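Local coordinates for protein esterase (Rhizomucor miehei, PDB 4WY5) that acts as an esterase of the alpha/beta hydrolase family, probably cleaving carboxylic esters into an acid and an alcohol, at residues A[99-104]-A[302-307]; A[105-108]-A[113-116]; A[198-203]-A[239-244]; A[256-261]-A[267-272]. All blocks are in the same frame, centred on the assembly; numbering follows the deposited sequence.

In the fold
Interactions 2 and 4 join a helix to the central mixed sheet and lie on opposite sides of the chain's centre; interaction 1 joins two helices, and interaction 3 lies at the surface. Interactions 1 and 2 share helix 100-110, their centres about 12 Å apart. Interaction 4, about 24 Å from interaction 2 between centres, pairs strand 254-259 with helix 265-277, and Phe257 of that strand packs back against Phe306 and Thr307 of interaction 1. Interaction 3 lies about 11 Å from interaction 4 between centres, where Tyr200 packs on Glu267. Along the chain, interactions 2, 3 and 4 follow in series inside the loop closed by interaction 1, so the C-terminal helix 302-319 returns to early parts of the fold.

Interaction 1: residues A[99-104]-A[302-307]; sequences HIKPVR and PQYRFT. With SO4 (sulfate ion), chain D.
The hydroxyl of Tyr304 is where segment 302-307 meets segment 99-104. Its OH lies 3.4 Å from Lys101 CG and 3.8 Å from Pro102 CA, and Asp105, one turn farther along the same helix, hydrogen-bonds it through OD2. Tyrosine suits this place: with CG anti to the backbone N (chi1 173°) the ring spans the gap between backbones whose nearest CA atoms, those of Pro102 and Tyr304, are 9.3 Å apart, and a buried polar end finds an acceptor there. The lysine chain bends at chi2 (67°) and passes the hydroxyl with its methylenes, while its NZ goes on to bond Lys47 O. Pro102 offers a compact, apolar surface beside the same oxygen.

Arg104 points elsewhere. Ile100 CD1 lies 3.6 Å above the centre of one guanidinium face, and a sulfate ion, probably from the crystallisation liquor, stands at the guanidinium edge, with a weak bond from Arg104 NH2 to its O4 (3.4 Å). Glu53 forms a salt bridge with the same nitrogen. Helix-to-helix packing of this kind, early helix against C-terminal helix over one face of the sheet, belongs to the alpha/beta hydrolase fold.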
loop_
_atom_site.group_PDB
_atom_site.type_symbol
_atom_site.label_atom_id
_atom_site.label_comp_id
_atom_site.label_asym_id
_atom_site.label_seq_id
_atom_site.Cartn_x
_atom_site.Cartn_y
_atom_site.Cartn_z
ATOM N N HIS A 99 -1.500 -3.064 22.739
ATOM C CA HIS A 99 -1.954 -2.808 21.373
ATOM C C HIS A 99 -3.085 -1.774 21.305
ATOM O O HIS A 99 -3.842 -1.723 20.324
ATOM C CB HIS A 99 -2.396 -4.119 20.710
ATOM C CG HIS A 99 -1.254 -4.981 20.272
ATOM N ND1 HIS A 99 -0.408 -5.606 21.165
ATOM C CD2 HIS A 99 -0.804 -5.307 19.032
ATOM C CE1 HIS A 99 0.513 -6.283 20.494
ATOM N NE2 HIS A 99 0.293 -6.120 19.199
ATOM N N ILE A 100 -3.165 -0.921 22.322
ATOM C CA ILE A 100 -4.318 -0.055 22.476
ATOM C C ILE A 100 -4.437 0.992 21.354
ATOM O O ILE A 100 -5.546 1.411 21.004
ATOM C CB ILE A 100 -4.301 0.634 23.884
ATOM C CG1 ILE A 100 -5.655 1.303 24.167
ATOM C CG2 ILE A 100 -3.163 1.652 24.012
ATOM C CD1 ILE A 100 -5.730 2.020 25.503
ATOM N N LYS A 101 -3.317 1.408 20.772
ATOM C CA LYS A 101 -3.366 2.460 19.747
ATOM C C LYS A 101 -3.900 1.943 18.381
ATOM O O LYS A 101 -4.866 2.514 17.855
ATOM C CB LYS A 101 -1.983 3.133 19.610
ATOM C CG LYS A 101 -1.863 4.148 18.481
ATOM C CD LYS A 101 -2.718 5.378 18.745
ATOM C CE LYS A 101 -2.477 6.491 17.699
ATOM N NZ LYS A 101 -3.475 7.601 17.849
ATOM N N PRO A 102 -3.318 0.862 17.807
ATOM C CA PRO A 102 -3.930 0.406 16.540
ATOM C C PRO A 102 -5.369 -0.137 16.661
ATOM O O PRO A 102 -6.141 0.027 15.707
ATOM C CB PRO A 102 -2.995 -0.713 16.065
ATOM C CG PRO A 102 -2.268 -1.165 17.303
ATOM C CD PRO A 102 -2.121 0.079 18.153
ATOM N N VAL A 103 -5.732 -0.739 17.794
ATOM C CA VAL A 103 -7.089 -1.261 17.975
ATOM C C VAL A 103 -8.133 -0.136 18.016
ATOM O O VAL A 103 -9.175 -0.196 17.343
ATOM C CB VAL A 103 -7.204 -2.099 19.265
ATOM C CG1 VAL A 103 -8.660 -2.354 19.623
ATOM C CG2 VAL A 103 -6.449 -3.402 19.110
ATOM N N ARG A 104 -7.848 0.897 18.793
ATOM C CA ARG A 104 -8.775 2.009 18.904
ATOM C C ARG A 104 -8.855 2.834 17.610
ATOM O O ARG A 104 -9.946 3.279 17.236
ATOM C CB ARG A 104 -8.404 2.878 20.120
ATOM C CG ARG A 104 -8.840 2.196 21.432
ATOM C CD ARG A 104 -8.747 3.048 22.707
ATOM N NE ARG A 104 -9.066 2.213 23.872
ATOM C CZ ARG A 104 -9.234 2.654 25.116
ATOM N NH1 ARG A 104 -9.128 3.944 25.396
ATOM N NH2 ARG A 104 -9.510 1.790 26.086
ATOM N N PRO A 302 5.115 8.448 8.797
ATOM C CA PRO A 302 4.285 8.368 7.581
ATOM C C PRO A 302 3.842 6.947 7.224
ATOM O O PRO A 302 2.757 6.807 6.644
ATOM C CB PRO A 302 5.206 8.925 6.486
ATOM C CG PRO A 302 6.166 9.826 7.217
ATOM C CD PRO A 302 6.362 9.212 8.581
ATOM N N GLN A 303 4.621 5.924 7.585
ATOM C CA GLN A 303 4.211 4.560 7.273
ATOM C C GLN A 303 3.182 4.021 8.289
ATOM O O GLN A 303 2.367 3.169 7.925
ATOM C CB GLN A 303 5.420 3.600 7.134
ATOM C CG GLN A 303 6.647 3.850 7.971
ATOM C CD GLN A 303 7.561 4.934 7.419
ATOM O OE1 GLN A 303 7.440 6.101 7.798
ATOM N NE2 GLN A 303 8.500 4.552 6.548
ATOM N N TYR A 304 3.177 4.509 9.534
ATOM C CA TYR A 304 2.102 4.107 10.460
ATOM C C TYR A 304 0.756 4.626 9.936
ATOM O O TYR A 304 -0.242 3.895 9.920
ATOM C CB TYR A 304 2.313 4.631 11.899
ATOM C CG TYR A 304 1.103 4.354 12.793
ATOM C CD1 TYR A 304 0.986 3.147 13.492
ATOM C CD2 TYR A 304 0.050 5.276 12.891
ATOM C CE1 TYR A 304 -0.125 2.870 14.280
ATOM C CE2 TYR A 304 -1.075 5.009 13.664
ATOM C CZ TYR A 304 -1.152 3.801 14.356
ATOM O OH TYR A 304 -2.246 3.518 15.135
ATOM N N ARG A 305 0.731 5.891 9.523
ATOM C CA ARG A 305 -0.495 6.516 9.007
ATOM C C ARG A 305 -0.991 5.840 7.695
ATOM O O ARG A 305 -2.168 5.511 7.559
ATOM C CB ARG A 305 -0.241 8.022 8.802
ATOM C CG ARG A 305 -1.457 8.878 8.471
ATOM C CD ARG A 305 -1.129 10.395 8.486
ATOM N NE ARG A 305 -0.023 10.772 7.594
ATOM C CZ ARG A 305 1.204 11.127 7.997
ATOM N NH1 ARG A 305 1.503 11.180 9.296
ATOM N NH2 ARG A 305 2.138 11.447 7.101
ATOM N N PHE A 306 -0.086 5.607 6.751
ATOM C CA PHE A 306 -0.424 4.916 5.499
ATOM C C PHE A 306 -1.055 3.551 5.797
ATOM O O PHE A 306 -2.089 3.200 5.251
ATOM C CB PHE A 306 0.837 4.749 4.621
ATOM C CG PHE A 306 0.679 3.754 3.484
ATOM C CD1 PHE A 306 0.154 4.143 2.244
ATOM C CD2 PHE A 306 1.054 2.428 3.653
ATOM C CE1 PHE A 306 0.005 3.220 1.194
ATOM C CE2 PHE A 306 0.905 1.495 2.618
ATOM C CZ PHE A 306 0.378 1.893 1.382
ATOM N N THR A 307 -0.459 2.800 6.712
ATOM C CA THR A 307 -0.883 1.419 6.907
ATOM C C THR A 307 -2.258 1.367 7.560
ATOM O O THR A 307 -3.115 0.581 7.138
ATOM C CB THR A 307 0.145 0.625 7.742
ATOM O OG1 THR A 307 1.434 0.719 7.112
ATOM C CG2 THR A 307 -0.268 -0.830 7.847
HETATM S S SO4 D . -9.654 3.397 29.721
HETATM O O1 SO4 D . -9.741 3.480 31.183
HETATM O O2 SO4 D . -10.948 3.004 29.165
HETATM O O3 SO4 D . -9.276 4.703 29.166
HETATM O O4 SO4 D . -8.659 2.384 29.361
#

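Interaction 2: residues A[105-108]-A[113-116]; sequences DLTV and VTVF
A hydrogen bond between Thr114 and Thr107 makes this contact: Thr114 OG1 donates to Thr107 OG1 over 2.6 Å, a short bond in a buried setting. The Thr107 hydroxyl is in turn bonded to Val103 O, one turn back in helix 100-110, so the two hydroxyls run as a short chain from the strand to a helix carbonyl. Both side chains hold OG1 beside their own backbone N (chi1 -65° for Thr107, -62° for Thr114), which turns the two oxygens to face each other and leaves each CG2 off to one side, anti to its backbone N. Beta-branching suits Thr114 in the strand, while in the helix the short Thr107 hydroxyl can reach back to the carbonyl of Val103, four residues earlier.

Van der Waals contact is slighter. Thr107 OG1 lies 3.4 Å from Thr114 CB, and the CA atoms of the two residues are 6.2 Å apart, so helix and strand approach closely at this point. Next to it, Thr114 CG2 packs on Val103 CG1, and Leu106 turns to helix 302-319, touching Ile308, Ile311 and Val312.

Backbone pairing holds the strand itself: Val113 and Val115 bond to strand 80-86, and Thr114 to Val70 of strand 63-71. Helix 100-110 thus links parallel strands 80-86 and 113-117 in a beta-alpha-beta crossover, the unit that builds the parallel part of the alpha/beta hydrolase sheet.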
loop_
_atom_site.group_PDB
_atom_site.type_symbol
_atom_site.label_atom_id
_atom_site.label_comp_id
_atom_site.label_asym_id
_atom_site.label_seq_id
_atom_site.Cartn_x
_atom_site.Cartn_y
_atom_site.Cartn_z
ATOM N N ASP A 105 -7.731 2.971 16.901
ATOM C CA ASP A 105 -7.702 3.625 15.572
ATOM C C ASP A 105 -8.554 2.896 14.500
ATOM O O ASP A 105 -9.362 3.509 13.803
ATOM C CB ASP A 105 -6.249 3.764 15.055
ATOM C CG ASP A 105 -5.492 4.916 15.719
ATOM O OD1 ASP A 105 -6.122 5.689 16.483
ATOM O OD2 ASP A 105 -4.281 5.082 15.455
ATOM N N LEU A 106 -8.329 1.598 14.336
ATOM C CA LEU A 106 -9.110 0.802 13.380
ATOM C C LEU A 106 -10.616 0.835 13.684
ATOM O O LEU A 106 -11.446 0.928 12.773
ATOM C CB LEU A 106 -8.615 -0.647 13.379
ATOM C CG LEU A 106 -7.175 -0.818 12.859
ATOM C CD1 LEU A 106 -6.648 -2.231 13.079
ATOM C CD2 LEU A 106 -7.087 -0.427 11.383
ATOM N N THR A 107 -10.959 0.752 14.968
ATOM C CA THR A 107 -12.356 0.691 15.394
ATOM C C THR A 107 -13.144 1.949 14.995
ATOM O O THR A 107 -14.181 1.836 14.346
ATOM C CB THR A 107 -12.461 0.460 16.926
ATOM O OG1 THR A 107 -11.932 -0.835 17.250
ATOM C CG2 THR A 107 -13.917 0.553 17.405
ATOM N N VAL A 108 -12.664 3.141 15.358
ATOM C CA VAL A 108 -13.431 4.346 15.034
ATOM C C VAL A 108 -13.311 4.781 13.551
ATOM O O VAL A 108 -14.277 5.318 13.008
ATOM C CB VAL A 108 -13.058 5.543 15.970
ATOM C CG1 VAL A 108 -12.860 5.050 17.396
ATOM C CG2 VAL A 108 -11.816 6.281 15.498
ATOM N N VAL A 113 -17.349 -3.002 15.147
ATOM C CA VAL A 113 -17.181 -3.624 16.455
ATOM C C VAL A 113 -15.955 -4.555 16.437
ATOM O O VAL A 113 -15.923 -5.548 15.695
ATOM C CB VAL A 113 -18.436 -4.439 16.864
ATOM C CG1 VAL A 113 -18.181 -5.202 18.149
ATOM C CG2 VAL A 113 -19.651 -3.519 17.013
ATOM N N THR A 114 -14.954 -4.242 17.259
ATOM C CA THR A 114 -13.731 -5.042 17.321
ATOM C C THR A 114 -13.794 -6.006 18.496
ATOM O O THR A 114 -13.970 -5.586 19.642
ATOM C CB THR A 114 -12.457 -4.160 17.483
ATOM O OG1 THR A 114 -12.310 -3.288 16.358
ATOM C CG2 THR A 114 -11.196 -5.032 17.616
ATOM N N VAL A 115 -13.636 -7.295 18.214
ATOM C CA VAL A 115 -13.559 -8.305 19.267
ATOM C C VAL A 115 -12.097 -8.689 19.453
ATOM O O VAL A 115 -11.491 -9.307 18.576
ATOM C CB VAL A 115 -14.399 -9.571 18.937
ATOM C CG1 VAL A 115 -14.297 -10.603 20.072
ATOM C CG2 VAL A 115 -15.875 -9.207 18.634
ATOM N N PHE A 116 -11.526 -8.279 20.579
ATOM C CA PHE A 116 -10.140 -8.573 20.906
ATOM C C PHE A 116 -10.065 -9.900 21.671
ATOM O O PHE A 116 -10.581 -10.006 22.788
ATOM C CB PHE A 116 -9.544 -7.436 21.743
ATOM C CG PHE A 116 -8.052 -7.541 21.957
ATOM C CD1 PHE A 116 -7.539 -8.255 23.036
ATOM C CD2 PHE A 116 -7.159 -6.891 21.102
ATOM C CE1 PHE A 116 -6.149 -8.354 23.244
ATOM C CE2 PHE A 116 -5.766 -6.982 21.301
ATOM C CZ PHE A 116 -5.265 -7.713 22.374
#

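Interaction 3: residues A[198-203]-A[239-244]; sequences AKYESY and TLELAT
The backbones of the two segments, carrying Lys199, Tyr200 and Glu241, stay well apart: the nearest CA atoms, those of Lys199 and Glu241, are 11.8 Å from each other. Residues 198-200 lead into helix 201-206, whose first turn is drawn in by the bond from Tyr203 N to Tyr200 O. In the partner, residues 240-242 form one 3-10 turn, with Leu242 N bonding Thr239 O, and this turn points Glu241 at the other segment. Only long side chains can bridge such a gap.

The carboxylate of Glu241 does so. Tyr200 OH donates to Glu241 OE2 over 2.7 Å, meeting that oxygen on its anti side and 33° out of the carboxylate plane; tyrosine ring and carboxylate are turned 36° against each other. The two side chains come from opposite directions, and OE2 stands at the ring edge, near its plane. OE1 is held separately by Val195 N, which fixes how the carboxylate is rotated. Lys199 stretches out fully beyond CG and lays its CD over one face of the Tyr200 ring, 4.0 Å above the plane and offset toward the rim. Its NZ is 3.9 Å from Glu241 OE2, a long salt bridge that would add modestly to the negative charge's stability at this surface site.

Tyr200 also packs on Glu267 of helix 265-277. Segments 198-203 and 239-244 flank the helical insertion that follows strand 185-189, consistent with the cap region of hormone-sensitive-lipase-like members of the alpha/beta hydrolase fold.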
loop_
_atom_site.group_PDB
_atom_site.type_symbol
_atom_site.label_atom_id
_atom_site.label_comp_id
_atom_site.label_asym_id
_atom_site.label_seq_id
_atom_site.Cartn_x
_atom_site.Cartn_y
_atom_site.Cartn_z
ATOM N N ALA A 198 16.757 -19.372 7.679
ATOM C CA ALA A 198 18.069 -19.075 7.082
ATOM C C ALA A 198 18.111 -19.319 5.578
ATOM O O ALA A 198 19.088 -18.998 4.918
ATOM C CB ALA A 198 19.161 -19.897 7.767
ATOM N N LYS A 199 17.050 -19.896 5.048
ATOM C CA LYS A 199 16.878 -20.057 3.615
ATOM C C LYS A 199 16.732 -18.706 2.891
ATOM O O LYS A 199 17.020 -18.595 1.707
ATOM C CB LYS A 199 15.636 -20.920 3.360
ATOM C CG LYS A 199 15.264 -21.147 1.906
ATOM C CD LYS A 199 13.854 -21.750 1.806
ATOM C CE LYS A 199 13.428 -22.008 0.349
ATOM N NZ LYS A 199 12.022 -22.542 0.254
ATOM N N TYR A 200 16.272 -17.683 3.604
ATOM C CA TYR A 200 15.946 -16.410 2.964
ATOM C C TYR A 200 16.996 -15.319 3.229
ATOM O O TYR A 200 17.518 -15.180 4.350
ATOM C CB TYR A 200 14.555 -15.926 3.433
ATOM C CG TYR A 200 13.410 -16.880 3.122
ATOM C CD1 TYR A 200 12.785 -16.875 1.869
ATOM C CD2 TYR A 200 12.951 -17.778 4.083
ATOM C CE1 TYR A 200 11.740 -17.749 1.585
ATOM C CE2 TYR A 200 11.913 -18.653 3.815
ATOM C CZ TYR A 200 11.308 -18.634 2.570
ATOM O OH TYR A 200 10.266 -19.505 2.313
ATOM N N GLU A 201 17.251 -14.514 2.200
ATOM C CA GLU A 201 18.301 -13.496 2.228
ATOM C C GLU A 201 18.063 -12.449 3.328
ATOM O O GLU A 201 19.022 -11.964 3.939
ATOM C CB GLU A 201 18.388 -12.797 0.854
ATOM C CG GLU A 201 19.435 -11.673 0.740
ATOM C CD GLU A 201 19.459 -10.993 -0.645
ATOM O OE1 GLU A 201 18.397 -10.925 -1.314
ATOM O OE2 GLU A 201 20.535 -10.492 -1.053
ATOM N N SER A 202 16.797 -12.126 3.613
ATOM C CA SER A 202 16.521 -11.099 4.619
ATOM C C SER A 202 16.891 -11.539 6.040
ATOM O O SER A 202 17.190 -10.700 6.887
ATOM C CB SER A 202 15.056 -10.648 4.559
ATOM O OG SER A 202 14.160 -11.729 4.585
ATOM N N TYR A 203 16.914 -12.848 6.292
ATOM C CA TYR A 203 17.370 -13.392 7.581
ATOM C C TYR A 203 18.824 -13.005 7.828
ATOM O O TYR A 203 19.191 -12.502 8.894
ATOM C CB TYR A 203 17.194 -14.913 7.598
ATOM C CG TYR A 203 17.602 -15.645 8.873
ATOM C CD1 TYR A 203 18.851 -16.258 8.987
ATOM C CD2 TYR A 203 16.713 -15.780 9.939
ATOM C CE1 TYR A 203 19.216 -16.957 10.143
ATOM C CE2 TYR A 203 17.067 -16.483 11.101
ATOM C CZ TYR A 203 18.321 -17.064 11.199
ATOM O OH TYR A 203 18.676 -17.753 12.348
ATOM N N THR A 239 3.670 -23.999 10.714
ATOM C CA THR A 239 4.565 -23.289 9.817
ATOM C C THR A 239 3.923 -23.216 8.428
ATOM O O THR A 239 4.061 -24.135 7.608
ATOM C CB THR A 239 5.968 -23.974 9.750
ATOM O OG1 THR A 239 5.826 -25.357 9.407
ATOM C CG2 THR A 239 6.699 -23.850 11.097
ATOM N N LEU A 240 3.221 -22.100 8.204
ATOM C CA LEU A 240 2.454 -21.792 6.999
ATOM C C LEU A 240 3.183 -22.082 5.667
ATOM O O LEU A 240 2.555 -22.389 4.653
ATOM C CB LEU A 240 2.047 -20.307 7.025
ATOM C CG LEU A 240 0.764 -19.746 7.673
ATOM C CD1 LEU A 240 -0.320 -20.784 7.841
ATOM C CD2 LEU A 240 1.036 -19.011 8.983
ATOM N N GLU A 241 4.502 -21.962 5.664
ATOM C CA GLU A 241 5.284 -22.198 4.452
ATOM C C GLU A 241 5.056 -23.597 3.848
ATOM O O GLU A 241 5.230 -23.794 2.640
ATOM C CB GLU A 241 6.757 -21.987 4.778
ATOM C CG GLU A 241 7.726 -22.145 3.657
ATOM C CD GLU A 241 9.117 -22.323 4.203
ATOM O OE1 GLU A 241 9.230 -22.901 5.313
ATOM O OE2 GLU A 241 10.080 -21.864 3.554
ATOM N N LEU A 242 4.623 -24.547 4.677
ATOM C CA LEU A 242 4.406 -25.929 4.233
ATOM C C LEU A 242 3.094 -26.152 3.479
ATOM O O LEU A 242 2.874 -27.230 2.916
ATOM C CB LEU A 242 4.451 -26.888 5.433
ATOM C CG LEU A 242 5.798 -27.006 6.159
ATOM C CD1 LEU A 242 5.738 -27.993 7.344
ATOM C CD2 LEU A 242 6.891 -27.387 5.165
ATOM N N ALA A 243 2.229 -25.142 3.462
ATOM C CA ALA A 243 0.898 -25.303 2.884
ATOM C C ALA A 243 0.953 -25.687 1.405
ATOM O O ALA A 243 1.746 -25.144 0.637
ATOM C CB ALA A 243 0.088 -24.030 3.072
ATOM N N THR A 244 0.105 -26.637 1.022
ATOM C CA THR A 244 -0.022 -27.050 -0.374
ATOM C C THR A 244 -0.956 -26.125 -1.134
ATOM O O THR A 244 -1.673 -25.319 -0.535
ATOM C CB THR A 244 -0.605 -28.462 -0.521
ATOM O OG1 THR A 244 -1.971 -28.450 -0.080
ATOM C CG2 THR A 244 0.205 -29.486 0.261
#

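Interaction 4: residues A[256-261]-A[267-272]; sequences LFTAES and EGEKYA
Leu256 turns its CG anti to the backbone N (chi1 -170°), which carries its branched end over helix 265-277, while Glu269, with CG on the side of its own backbone N (chi1 -59°) and an extended chain beyond, reaches across to Thr258. Strand and helix run nearly antiparallel: the axes of 256-259 and 267-272 come within 8.5 Å, with 156° between their N-to-C directions.

Leu256 CD1 touches Ala272 CB at 4.2 Å and Gly268 O at 3.7 Å, so a leucine branch rests on a helix surface kept low by alanine and glycine. The small size of Gly268 allows a close approach, its CA lying 4.2 Å from Thr258 OG1. The Thr258 hydroxyl makes a weak bond to Arg265 O. The methyl of Thr258, CG2, meets Glu269 OE2 at 3.2 Å, where the two side chains cross at about a right angle.

That oxygen also forms a salt bridge with Arg286 NE of strand 282-287, so the buried carboxylate is charge-balanced and probably ionised. Glu269 packs, too, on Leu288 of the second subunit. The chemistry therefore implies a largely apolar seam, with leucine resting on alanine and on the helix backbone at glycine, ending in a charged pair that ties the helix to the next strand.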
loop_
_atom_site.group_PDB
_atom_site.type_symbol
_atom_site.label_atom_id
_atom_site.label_comp_id
_atom_site.label_asym_id
_atom_site.label_seq_id
_atom_site.Cartn_x
_atom_site.Cartn_y
_atom_site.Cartn_z
ATOM N N LEU A 256 -1.821 -8.313 2.492
ATOM C CA LEU A 256 -0.584 -8.618 3.219
ATOM C C LEU A 256 0.429 -7.467 3.192
ATOM O O LEU A 256 0.685 -6.882 2.143
ATOM C CB LEU A 256 0.043 -9.894 2.665
ATOM C CG LEU A 256 1.205 -10.544 3.413
ATOM C CD1 LEU A 256 1.214 -12.013 3.082
ATOM C CD2 LEU A 256 2.541 -9.957 2.987
ATOM N N PHE A 257 0.962 -7.127 4.369
ATOM C CA PHE A 257 2.022 -6.117 4.496
ATOM C C PHE A 257 3.312 -6.791 4.897
ATOM O O PHE A 257 3.309 -7.700 5.746
ATOM C CB PHE A 257 1.700 -5.045 5.535
ATOM C CG PHE A 257 0.491 -4.193 5.203
ATOM C CD1 PHE A 257 0.644 -2.977 4.533
ATOM C CD2 PHE A 257 -0.783 -4.606 5.559
ATOM C CE1 PHE A 257 -0.454 -2.181 4.234
ATOM C CE2 PHE A 257 -1.894 -3.815 5.266
ATOM C CZ PHE A 257 -1.730 -2.599 4.600
ATOM N N THR A 258 4.408 -6.314 4.312
ATOM C CA THR A 258 5.740 -6.784 4.645
ATOM C C THR A 258 6.607 -5.556 4.984
ATOM O O THR A 258 6.327 -4.456 4.501
ATOM C CB THR A 258 6.308 -7.605 3.475
ATOM O OG1 THR A 258 6.572 -8.941 3.912
ATOM C CG2 THR A 258 7.528 -6.971 2.883
ATOM N N ALA A 259 7.620 -5.715 5.836
ATOM C CA ALA A 259 8.492 -4.585 6.179
ATOM C C ALA A 259 9.873 -4.712 5.516
ATOM O O ALA A 259 10.450 -5.797 5.498
ATOM C CB ALA A 259 8.642 -4.470 7.699
ATOM N N GLU A 260 10.389 -3.609 4.962
ATOM C CA GLU A 260 11.633 -3.653 4.185
ATOM C C GLU A 260 12.835 -4.176 4.977
ATOM O O GLU A 260 13.594 -4.996 4.470
ATOM C CB GLU A 260 11.984 -2.267 3.599
ATOM C CG GLU A 260 13.285 -2.307 2.763
ATOM C CD GLU A 260 13.652 -0.982 2.108
ATOM O OE1 GLU A 260 13.571 0.063 2.803
ATOM O OE2 GLU A 260 14.043 -0.985 0.908
ATOM N N SER A 261 13.023 -3.687 6.202
ATOM C CA SER A 261 14.162 -4.106 7.021
ATOM C C SER A 261 13.700 -5.047 8.134
ATOM O O SER A 261 13.561 -4.638 9.300
ATOM C CB SER A 261 14.881 -2.889 7.614
ATOM O OG SER A 261 15.534 -2.127 6.602
ATOM N N GLU A 267 9.955 -14.334 3.507
ATOM C CA GLU A 267 9.068 -15.472 3.703
ATOM C C GLU A 267 7.626 -14.991 3.738
ATOM O O GLU A 267 6.703 -15.725 3.360
ATOM C CB GLU A 267 9.430 -16.245 4.976
ATOM C CG GLU A 267 9.025 -15.595 6.287
ATOM C CD GLU A 267 9.700 -16.280 7.468
ATOM O OE1 GLU A 267 10.951 -16.292 7.480
ATOM O OE2 GLU A 267 8.996 -16.819 8.368
ATOM N N GLY A 268 7.428 -13.747 4.161
ATOM C CA GLY A 268 6.121 -13.148 4.055
ATOM C C GLY A 268 5.735 -12.965 2.595
ATOM O O GLY A 268 4.601 -13.264 2.208
ATOM N N GLU A 269 6.671 -12.494 1.772
ATOM C CA GLU A 269 6.344 -12.240 0.368
ATOM C C GLU A 269 6.156 -13.576 -0.366
ATOM O O GLU A 269 5.360 -13.673 -1.300
ATOM C CB GLU A 269 7.433 -11.377 -0.312
ATOM C CG GLU A 269 7.647 -10.006 0.357
ATOM C CD GLU A 269 8.621 -9.082 -0.370
ATOM O OE1 GLU A 269 9.172 -9.455 -1.440
ATOM O OE2 GLU A 269 8.854 -7.956 0.146
ATOM N N LYS A 270 6.812 -14.629 0.111
ATOM C CA LYS A 270 6.659 -15.942 -0.519
ATOM C C LYS A 270 5.264 -16.498 -0.260
ATOM O O LYS A 270 4.662 -17.082 -1.146
ATOM C CB LYS A 270 7.717 -16.917 -0.017
ATOM C CG LYS A 270 7.555 -18.351 -0.533
ATOM C CD LYS A 270 7.943 -18.497 -2.000
ATOM C CE LYS A 270 7.711 -19.937 -2.477
ATOM N NZ LYS A 270 8.482 -20.253 -3.722
ATOM N N TYR A 271 4.723 -16.272 0.930
ATOM C CA TYR A 271 3.361 -16.741 1.224
ATOM C C TYR A 271 2.317 -16.019 0.360
ATOM O O TYR A 271 1.334 -16.624 -0.082
ATOM C CB TYR A 271 3.032 -16.560 2.722
ATOM C CG TYR A 271 1.763 -17.262 3.191
ATOM C CD1 TYR A 271 1.684 -18.655 3.234
ATOM C CD2 TYR A 271 0.647 -16.531 3.594
ATOM C CE1 TYR A 271 0.526 -19.303 3.662
ATOM C CE2 TYR A 271 -0.513 -17.161 4.023
ATOM C CZ TYR A 271 -0.573 -18.552 4.059
ATOM O OH TYR A 271 -1.729 -19.188 4.482
ATOM N N ALA A 272 2.538 -14.734 0.092
ATOM C CA ALA A 272 1.664 -13.996 -0.829
ATOM C C ALA A 272 1.617 -14.687 -2.197
ATOM O O ALA A 272 0.552 -14.831 -2.801
ATOM C CB ALA A 272 2.140 -12.538 -0.975
#